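Local coordinates for OmpT protein (Vibrio cholerae serotype O1, PDB 6EHD), which probably acts as a general diffusion porin, a beta-barrel channel that lets small solutes cross the bacterial outer membrane, at residues 189-201 with 211-223. The protein carries 1 engineered substitution. Sequence-based numbering, arbitrary orientation.
Sequences KADVTNSYFEVTG and GVTYYNAELDVEN. With C8E ((hydroxyethyloxy)tri(ethyloxy)octane), chain K; C8E ((hydroxyethyloxy)tri(ethyloxy)octane), chain J.
Tyr215 lays one face of its ring against the side chain of Glu198. Glu198 CB sits over the ring centre, 3.4 Å from the centroid of Tyr215, a CH-pi contact only 11° off the ring normal. The bent chain of Glu198 starts with CG between the backbone N and the carbonyl carbon (chi1 68°), which brings CG close to CE2 and CZ of the Tyr215 ring. The Tyr196 side chain lies beside that of Tyr215 and points the same way; its CB meets the ring edge at Tyr215 CE1, 4.0 Å away. The three polar ends turn to other strands: Tyr215 OH to Tyr152, Tyr196 OH to Glu150, Glu198 OE2 to His163. Next along, two buried hydroxyls form a short hydrogen-bond chain. Thr213 OG1 donates to Thr200 OG1 at 2.8 Å, and Thr200 OG1 donates to Glu198 OE1, also at 2.8 Å. Thr213 OG1 in turn is hydrogen-bonded to the backbone N of Ala97.

The two strands are arms of an antiparallel beta hairpin in the wall of the porin barrel. Hydrogen-bonded pairs, every second residue from Thr193 with Asp220 to Gly201 with Val212, join them, and Glu222 N adds one bond to Asp191 O. The face bearing Phe197, Val199, Val212 and Tyr214 meets detergent: an octyl tail carbon lies over a face of the Phe197 ring, and an ether oxygen of a second molecule over a face of Tyr214.

Toward the other end, Asn194 OD1 touches Leu219 CD2 and Ala217 CB, each at 3.6 Å, while its ND2 is hydrogen-bonded to Arg109 O. Further along the detergent-bearing face, near Thr193 and Asp220, a water links Ser195 OG, at 2.7 Å, to Glu218 O; Ser195 OG is also hydrogen-bonded to Gln168 OE1.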
ATOM      1  N   LYS A 189     -11.059   5.667 -22.192  1.00 65.61           N
ATOM      2  CA  LYS A 189     -11.694   5.382 -20.898  1.00 64.96           C
ATOM      3  C   LYS A 189     -12.500   4.109 -20.985  1.00 64.80           C
ATOM      4  O   LYS A 189     -13.021   3.799 -22.040  1.00 63.44           O
ATOM      5  CB  LYS A 189     -12.568   6.536 -20.419  1.00 67.15           C
ATOM      6  CG  LYS A 189     -11.828   7.860 -20.440  1.00 75.63           C
ATOM      7  CD  LYS A 189     -12.238   8.809 -19.334  1.00 80.06           C
ATOM      8  CE  LYS A 189     -11.386  10.071 -19.390  1.00 85.86           C
ATOM      9  NZ  LYS A 189     -11.268  10.712 -18.050  1.00 93.00           N
ATOM     10  N   ALA A 190     -12.581   3.364 -19.872  1.00 52.23           N
ATOM     11  CA  ALA A 190     -13.262   2.104 -19.830  1.00 44.55           C
ATOM     12  C   ALA A 190     -13.868   1.868 -18.452  1.00 44.62           C
ATOM     13  O   ALA A 190     -13.447   2.505 -17.480  1.00 44.70           O
ATOM     14  CB  ALA A 190     -12.287   1.015 -20.196  1.00 50.97           C
ATOM     15  N   ASP A 191     -14.905   1.050 -18.432  1.00 43.51           N
ATOM     16  CA  ASP A 191     -15.527   0.512 -17.232  1.00 51.93           C
ATOM     17  C   ASP A 191     -14.743  -0.778 -16.849  1.00 48.37           C
ATOM     18  O   ASP A 191     -14.901  -1.841 -17.473  1.00 44.96           O
ATOM     19  CB  ASP A 191     -17.029   0.254 -17.517  1.00 54.71           C
ATOM     20  CG  ASP A 191     -17.822  -0.247 -16.309  1.00 56.80           C
ATOM     21  OD1 ASP A 191     -17.272  -0.622 -15.221  1.00 50.86           O
ATOM     22  OD2 ASP A 191     -19.066  -0.329 -16.463  1.00 54.19           O
ATOM     23  N   VAL A 192     -13.871  -0.658 -15.823  1.00 42.42           N
ATOM     24  CA  VAL A 192     -12.915  -1.744 -15.464  1.00 39.97           C
ATOM     25  C   VAL A 192     -13.144  -2.182 -14.000  1.00 35.63           C
ATOM     26  O   VAL A 192     -13.379  -1.340 -13.125  1.00 35.89           O
ATOM     27  CB  VAL A 192     -11.466  -1.329 -15.765  1.00 47.22           C
ATOM     28  CG1 VAL A 192     -11.103  -0.009 -15.125  1.00 62.11           C
ATOM     29  CG2 VAL A 192     -10.454  -2.416 -15.350  1.00 47.90           C
ATOM     30  N   THR A 193     -13.180  -3.490 -13.811  1.00 33.80           N
ATOM     31  CA  THR A 193     -13.270  -4.160 -12.493  1.00 38.87           C
ATOM     32  C   THR A 193     -11.931  -4.904 -12.230  1.00 39.51           C
ATOM     33  O   THR A 193     -11.413  -5.599 -13.143  1.00 33.40           O
ATOM     34  CB  THR A 193     -14.449  -5.177 -12.479  1.00 38.61           C
ATOM     35  OG1 THR A 193     -15.687  -4.466 -12.702  1.00 40.46           O
ATOM     36  CG2 THR A 193     -14.634  -5.817 -11.126  1.00 35.31           C
ATOM     37  N   ASN A 194     -11.386  -4.749 -11.014  1.00 32.95           N
ATOM     38  CA  ASN A 194     -10.173  -5.501 -10.565  1.00 29.83           C
ATOM     39  C   ASN A 194     -10.639  -6.372  -9.442  1.00 30.18           C
ATOM     40  O   ASN A 194     -11.148  -5.819  -8.476  1.00 29.74           O
ATOM     41  CB  ASN A 194      -9.135  -4.481 -10.086  1.00 30.91           C
ATOM     42  CG  ASN A 194      -7.781  -5.120  -9.726  1.00 31.94           C
ATOM     43  OD1 ASN A 194      -7.451  -6.177 -10.244  1.00 30.22           O
ATOM     44  ND2 ASN A 194      -6.979  -4.426  -8.839  1.00 25.50           N
ATOM     45  N   SER A 195     -10.580  -7.714  -9.617  1.00 28.29           N
ATOM     46  CA  SER A 195     -10.902  -8.700  -8.634  1.00 28.56           C
ATOM     47  C   SER A 195      -9.597  -9.421  -8.184  1.00 28.60           C
ATOM     48  O   SER A 195      -8.854  -9.901  -8.989  1.00 28.20           O
ATOM     49  CB  SER A 195     -11.890  -9.745  -9.221  1.00 34.14           C
ATOM     50  OG  SER A 195     -13.036  -9.022  -9.691  1.00 34.11           O
ATOM     51  N   TYR A 196      -9.359  -9.529  -6.877  1.00 28.62           N
ATOM     52  CA  TYR A 196      -8.050 -10.016  -6.408  1.00 24.08           C
ATOM     53  C   TYR A 196      -8.145 -10.883  -5.131  1.00 23.20           C
ATOM     54  O   TYR A 196      -9.086 -10.816  -4.342  1.00 25.00           O
ATOM     55  CB  TYR A 196      -7.044  -8.777  -6.268  1.00 26.58           C
ATOM     56  CG  TYR A 196      -7.711  -7.568  -5.527  1.00 24.68           C
ATOM     57  CD1 TYR A 196      -8.426  -6.616  -6.275  1.00 27.19           C
ATOM     58  CD2 TYR A 196      -7.706  -7.477  -4.135  1.00 25.24           C
ATOM     59  CE1 TYR A 196      -9.108  -5.557  -5.658  1.00 28.89           C
ATOM     60  CE2 TYR A 196      -8.359  -6.378  -3.507  1.00 26.93           C
ATOM     61  CZ  TYR A 196      -9.090  -5.441  -4.284  1.00 26.12           C
ATOM     62  OH  TYR A 196      -9.772  -4.367  -3.695  1.00 26.85           O
ATOM     63  N   PHE A 197      -7.147 -11.745  -4.957  1.00 22.85           N
ATOM     64  CA  PHE A 197      -7.008 -12.672  -3.850  1.00 23.75           C
ATOM     65  C   PHE A 197      -5.558 -12.973  -3.567  1.00 20.03           C
ATOM     66  O   PHE A 197      -4.715 -13.099  -4.516  1.00 22.61           O
ATOM     67  CB  PHE A 197      -7.816 -14.001  -4.208  1.00 25.09           C
ATOM     68  CG  PHE A 197      -7.714 -15.048  -3.154  1.00 25.80           C
ATOM     69  CD1 PHE A 197      -8.362 -14.886  -1.959  1.00 28.10           C
ATOM     70  CD2 PHE A 197      -6.993 -16.209  -3.353  1.00 25.53           C
ATOM     71  CE1 PHE A 197      -8.256 -15.830  -0.939  1.00 26.74           C
ATOM     72  CE2 PHE A 197      -6.855 -17.124  -2.329  1.00 28.01           C
ATOM     73  CZ  PHE A 197      -7.513 -16.950  -1.137  1.00 28.99           C
ATOM     74  N   GLU A 198      -5.201 -13.168  -2.249  1.00 22.86           N
ATOM     75  CA  GLU A 198      -3.840 -13.387  -1.869  1.00 20.94           C
ATOM     76  C   GLU A 198      -3.728 -14.277  -0.649  1.00 21.54           C
ATOM     77  O   GLU A 198      -4.663 -14.360   0.177  1.00 21.20           O
ATOM     78  CB  GLU A 198      -3.155 -12.011  -1.523  1.00 21.80           C
ATOM     79  CG  GLU A 198      -3.650 -11.311  -0.282  1.00 22.91           C
ATOM     80  CD  GLU A 198      -3.050 -11.740   1.081  1.00 23.80           C
ATOM     81  OE1 GLU A 198      -1.916 -12.216   1.133  1.00 22.69           O
ATOM     82  OE2 GLU A 198      -3.740 -11.586   2.149  1.00 24.24           O
ATOM     83  N   VAL A 199      -2.592 -14.931  -0.547  1.00 19.82           N
ATOM     84  CA  VAL A 199      -2.135 -15.618   0.681  0.50 19.33           C
ATOM     85  C   VAL A 199      -0.713 -15.168   1.039  1.00 21.42           C
ATOM     86  O   VAL A 199       0.173 -15.122   0.126  1.00 21.95           O
ATOM     87  CB  VAL A 199      -2.152 -17.160   0.473  0.50 18.12           C
ATOM     88  CG1 VAL A 199      -1.565 -17.899   1.663  0.50 18.23           C
ATOM     89  CG2 VAL A 199      -3.578 -17.638   0.178  0.50 19.98           C
ATOM     90  N   THR A 200      -0.424 -14.973   2.346  1.00 20.11           N
ATOM     91  CA  THR A 200       0.902 -14.550   2.805  1.00 20.35           C
ATOM     92  C   THR A 200       1.307 -15.358   4.040  1.00 22.13           C
ATOM     93  O   THR A 200       0.452 -15.639   4.896  1.00 22.50           O
ATOM     94  CB  THR A 200       0.921 -13.024   3.246  1.00 21.26           C
ATOM     95  OG1 THR A 200       0.689 -12.226   2.082  1.00 21.20           O
ATOM     96  CG2 THR A 200       2.226 -12.629   3.887  1.00 23.22           C
ATOM     97  N   GLY A 201       2.589 -15.715   4.080  1.00 20.68           N
ATOM     98  CA  GLY A 201       3.260 -16.269   5.303  1.00 21.70           C
ATOM     99  C   GLY A 201       4.479 -15.451   5.690  1.00 23.01           C
ATOM    100  O   GLY A 201       5.269 -15.146   4.813  1.00 22.84           O
ATOM    101  N   GLY A 211       9.425 -13.584   4.330  1.00 21.86           N
ATOM    102  CA  GLY A 211       8.042 -13.559   3.917  1.00 22.68           C
ATOM    103  C   GLY A 211       7.832 -13.974   2.470  1.00 20.82           C
ATOM    104  O   GLY A 211       8.666 -13.655   1.580  1.00 21.50           O
ATOM    105  N   VAL A 212       6.665 -14.584   2.217  1.00 19.14           N
ATOM    106  CA  VAL A 212       6.217 -14.926   0.887  1.00 18.94           C
ATOM    107  C   VAL A 212       4.763 -14.537   0.711  1.00 20.10           C
ATOM    108  O   VAL A 212       3.915 -14.869   1.547  1.00 21.37           O
ATOM    109  CB  VAL A 212       6.401 -16.483   0.554  1.00 20.40           C
ATOM    110  CG1 VAL A 212       5.884 -16.798  -0.833  1.00 23.61           C
ATOM    111  CG2 VAL A 212       7.842 -16.876   0.770  1.00 24.46           C
ATOM    112  N   THR A 213       4.427 -13.897  -0.429  1.00 18.89           N
ATOM    113  CA  THR A 213       3.047 -13.591  -0.808  1.00 22.30           C
ATOM    114  C   THR A 213       2.753 -14.061  -2.258  1.00 22.61           C
ATOM    115  O   THR A 213       3.550 -13.790  -3.214  1.00 20.83           O
ATOM    116  CB  THR A 213       2.706 -12.071  -0.761  1.00 21.00           C
ATOM    117  OG1 THR A 213       2.892 -11.538   0.567  1.00 19.43           O
ATOM    118  CG2 THR A 213       1.291 -11.776  -1.319  1.00 21.48           C
ATOM    119  N   TYR A 214       1.636 -14.825  -2.391  1.00 20.13           N
ATOM    120  CA  TYR A 214       1.043 -15.092  -3.675  1.00 22.30           C
ATOM    121  C   TYR A 214      -0.130 -14.136  -3.929  1.00 22.15           C
ATOM    122  O   TYR A 214      -1.017 -13.985  -3.042  1.00 21.94           O
ATOM    123  CB  TYR A 214       0.526 -16.542  -3.684  1.00 22.29           C
ATOM    124  CG  TYR A 214       1.486 -17.703  -3.526  1.00 22.64           C
ATOM    125  CD1 TYR A 214       2.848 -17.599  -3.862  1.00 21.63           C
ATOM    126  CD2 TYR A 214       1.000 -19.006  -3.223  1.00 25.44           C
ATOM    127  CE1 TYR A 214       3.744 -18.671  -3.715  1.00 23.93           C
ATOM    128  CE2 TYR A 214       1.873 -20.080  -3.175  1.00 25.04           C
ATOM    129  CZ  TYR A 214       3.247 -19.939  -3.506  1.00 27.48           C
ATOM    130  OH  TYR A 214       4.115 -21.041  -3.495  1.00 29.44           O
ATOM    131  N   TYR A 215      -0.261 -13.546  -5.100  1.00 20.67           N
ATOM    132  CA  TYR A 215      -1.414 -12.716  -5.452  1.00 22.19           C
ATOM    133  C   TYR A 215      -1.923 -13.159  -6.871  1.00 22.67           C
ATOM    134  O   TYR A 215      -1.138 -13.476  -7.776  1.00 24.20           O
ATOM    135  CB  TYR A 215      -1.063 -11.126  -5.529  1.00 24.16           C
ATOM    136  CG  TYR A 215      -1.793 -10.242  -4.568  1.00 22.18           C
ATOM    137  CD1 TYR A 215      -3.150  -9.852  -4.819  1.00 24.54           C
ATOM    138  CD2 TYR A 215      -1.198  -9.754  -3.399  1.00 22.39           C
ATOM    139  CE1 TYR A 215      -3.854  -9.053  -3.939  1.00 25.45           C
ATOM    140  CE2 TYR A 215      -1.878  -8.941  -2.507  1.00 23.77           C
ATOM    141  CZ  TYR A 215      -3.228  -8.613  -2.726  1.00 25.34           C
ATOM    142  OH  TYR A 215      -3.943  -7.820  -1.821  1.00 23.39           O
ATOM    143  N   ASN A 216      -3.224 -13.169  -7.043  1.00 21.56           N
ATOM    144  CA  ASN A 216      -3.859 -13.189  -8.363  1.00 24.27           C
ATOM    145  C   ASN A 216      -4.740 -11.939  -8.497  1.00 25.63           C
ATOM    146  O   ASN A 216      -5.394 -11.508  -7.533  1.00 25.79           O
ATOM    147  CB  ASN A 216      -4.792 -14.407  -8.569  1.00 26.84           C
ATOM    148  CG  ASN A 216      -4.058 -15.694  -9.073  1.00 34.81           C
ATOM    149  OD1 ASN A 216      -2.957 -15.705  -9.753  1.00 37.02           O
ATOM    150  ND2 ASN A 216      -4.710 -16.820  -8.800  1.00 29.15           N
ATOM    151  N   ALA A 217      -4.833 -11.445  -9.728  1.00 25.17           N
ATOM    152  CA  ALA A 217      -5.851 -10.453 -10.035  1.00 25.38           C
ATOM    153  C   ALA A 217      -6.411 -10.696 -11.448  1.00 27.54           C
ATOM    154  O   ALA A 217      -5.722 -11.273 -12.299  1.00 27.65           O
ATOM    155  CB  ALA A 217      -5.349  -9.027  -9.949  1.00 26.91           C
ATOM    156  N   GLU A 218      -7.660 -10.258 -11.610  1.00 27.29           N
ATOM    157  CA  GLU A 218      -8.363 -10.286 -12.953  1.00 33.19           C
ATOM    158  C   GLU A 218      -8.947  -8.948 -13.241  1.00 31.14           C
ATOM    159  O   GLU A 218      -9.703  -8.393 -12.408  1.00 29.18           O
ATOM    160  CB  GLU A 218      -9.512 -11.359 -12.998  1.00 37.13           C
ATOM    161  CG  GLU A 218     -10.194 -11.410 -14.420  1.00 34.29           C
ATOM    162  CD  GLU A 218     -10.951 -12.720 -14.623  1.00 42.50           C
ATOM    163  OE1 GLU A 218     -10.269 -13.730 -14.898  1.00 46.41           O
ATOM    164  OE2 GLU A 218     -12.196 -12.725 -14.554  1.00 45.75           O
ATOM    165  N   LEU A 219      -8.550  -8.388 -14.389  1.00 32.67           N
ATOM    166  CA  LEU A 219      -9.036  -7.110 -14.855  1.00 33.34           C
ATOM    167  C   LEU A 219     -10.036  -7.425 -16.021  1.00 39.44           C
ATOM    168  O   LEU A 219      -9.639  -8.059 -16.995  1.00 35.95           O
ATOM    169  CB  LEU A 219      -7.905  -6.264 -15.387  1.00 36.05           C
ATOM    170  CG  LEU A 219      -6.908  -5.784 -14.294  1.00 37.83           C
ATOM    171  CD1 LEU A 219      -5.619  -5.413 -14.973  1.00 41.17           C
ATOM    172  CD2 LEU A 219      -7.466  -4.615 -13.483  1.00 38.05           C
ATOM    173  N   ASP A 220     -11.305  -7.092 -15.847  1.00 40.33           N
ATOM    174  CA  ASP A 220     -12.288  -7.183 -16.982  1.00 50.40           C
ATOM    175  C   ASP A 220     -12.977  -5.868 -17.290  1.00 50.29           C
ATOM    176  O   ASP A 220     -13.177  -5.003 -16.401  1.00 39.74           O
ATOM    177  CB  ASP A 220     -13.273  -8.369 -16.954  1.00 64.77           C
ATOM    178  CG  ASP A 220     -13.745  -8.712 -15.609  1.00 67.12           C
ATOM    179  OD1 ASP A 220     -14.411  -7.848 -15.020  1.00 82.06           O
ATOM    180  OD2 ASP A 220     -13.477  -9.855 -15.148  1.00 72.48           O
ATOM    181  N   VAL A 221     -13.291  -5.714 -18.587  1.00 49.75           N
ATOM    182  CA  VAL A 221     -13.838  -4.479 -19.142  1.00 53.25           C
ATOM    183  C   VAL A 221     -15.319  -4.739 -19.436  1.00 54.28           C
ATOM    184  O   VAL A 221     -15.645  -5.714 -20.124  1.00 54.18           O
ATOM    185  CB  VAL A 221     -13.037  -4.028 -20.388  1.00 53.78           C
ATOM    186  CG1 VAL A 221     -13.496  -2.659 -20.871  1.00 54.49           C
ATOM    187  CG2 VAL A 221     -11.557  -3.957 -20.046  1.00 57.94           C
ATOM    188  N   GLU A 222     -16.202  -3.905 -18.893  1.00 57.28           N
ATOM    189  CA  GLU A 222     -17.680  -4.110 -18.988  1.00 66.17           C
ATOM    190  C   GLU A 222     -18.328  -4.442 -20.379  1.00 67.40           C
ATOM    191  O   GLU A 222     -19.203  -5.334 -20.451  1.00 79.99           O
ATOM    192  CB  GLU A 222     -18.412  -2.921 -18.353  1.00 67.74           C
ATOM    193  CG  GLU A 222     -19.932  -2.860 -18.524  1.00 75.61           C
ATOM    194  CD  GLU A 222     -20.703  -4.016 -17.906  1.00 79.98           C
ATOM    195  OE1 GLU A 222     -21.940  -4.080 -18.129  1.00 85.92           O
ATOM    196  OE2 GLU A 222     -20.108  -4.852 -17.196  1.00 84.37           O
ATOM    197  N   ASN A 223     -17.970  -3.739 -21.454  1.00 61.55           N
ATOM    198  CA  ASN A 223     -18.673  -4.005 -22.780  1.00 74.16           C
ATOM    199  C   ASN A 223     -17.660  -4.402 -23.832  1.00 72.54           C
ATOM    200  O   ASN A 223     -17.548  -3.765 -24.882  1.00 71.81           O
ATOM    201  CB  ASN A 223     -19.504  -2.789 -23.264  1.00 75.25           C
ATOM    202  CG  ASN A 223     -20.968  -2.889 -22.892  1.00 83.37           C
ATOM    203  OD1 ASN A 223     -21.478  -2.053 -22.148  1.00 90.50           O
ATOM    204  ND2 ASN A 223     -21.660  -3.908 -23.419  1.00 86.62           N
TER
HETATM  205  C1  C8E K 410      -9.755 -20.720  -1.449  1.00 61.76           C
HETATM  206  C2  C8E K 410     -10.906 -20.052  -2.192  1.00 63.41           C
HETATM  207  C3  C8E K 410     -10.405 -19.338  -3.417  1.00 53.69           C
HETATM  208  C4  C8E K 410     -11.239 -18.118  -3.669  1.00 49.96           C
HETATM  209  C5  C8E K 410     -10.889 -17.564  -4.994  1.00 47.42           C
HETATM  210  C6  C8E K 410     -11.632 -16.286  -5.277  1.00 52.77           C
HETATM  211  C7  C8E K 410     -10.980 -15.719  -6.510  1.00 60.54           C
HETATM  212  C8  C8E K 410     -11.548 -14.415  -7.019  1.00 65.71           C
HETATM  213  O9  C8E K 410     -10.657 -14.056  -8.088  1.00 70.36           O
HETATM  214  C10 C8E K 410      -9.600 -13.177  -7.744  1.00 66.29           C
HETATM  215  C11 C8E K 410      -8.338 -13.526  -8.528  1.00 66.42           C
HETATM  216  O12 C8E K 410      -8.654 -13.581  -9.912  1.00 74.40           O
HETATM  217  C1  C8E J 409      -7.933 -22.296   0.177  1.00 52.16           C
HETATM  218  C2  C8E J 409      -7.436 -21.019   0.802  1.00 48.46           C
HETATM  219  C3  C8E J 409      -6.524 -21.351   1.968  1.00 51.53           C
HETATM  220  C4  C8E J 409      -5.428 -20.323   2.126  1.00 56.81           C
HETATM  221  C5  C8E J 409      -4.973 -20.209   3.568  1.00 59.52           C
HETATM  222  C6  C8E J 409      -3.494 -20.359   3.778  1.00 55.53           C
HETATM  223  C7  C8E J 409      -2.813 -21.570   3.150  1.00 48.13           C
HETATM  224  C8  C8E J 409      -1.586 -21.961   4.009  1.00 50.41           C
HETATM  225  O9  C8E J 409      -0.728 -20.842   4.085  1.00 46.10           O
HETATM  226  C10 C8E J 409       0.606 -21.004   4.554  1.00 42.78           C
HETATM  227  C11 C8E J 409       1.270 -19.691   4.163  1.00 45.49           C
HETATM  228  O12 C8E J 409       1.979 -19.871   2.926  1.00 46.03           O
HETATM  229  C13 C8E J 409       2.420 -18.665   2.328  1.00 46.31           C
HETATM  230  C14 C8E J 409       2.503 -18.850   0.835  1.00 44.19           C
HETATM  231  O15 C8E J 409       3.605 -19.646   0.373  1.00 41.57           O
HETATM  232  C16 C8E J 409       4.100 -20.752   1.059  1.00 34.18           C
HETATM  233  C17 C8E J 409       4.791 -21.657   0.045  1.00 42.46           C
HETATM  234  O18 C8E J 409       6.162 -21.824   0.332  1.00 51.20           O
HETATM  235  C19 C8E J 409       6.437 -22.746   1.376  1.00 40.06           C
HETATM  236  C20 C8E J 409       7.932 -22.552   1.460  1.00 49.80           C
HETATM  237  O21 C8E J 409       8.351 -21.254   1.898  1.00 54.04           O
HETATM  238  O   HOH W   1     -12.599  -8.531 -12.324  1.00 34.68           O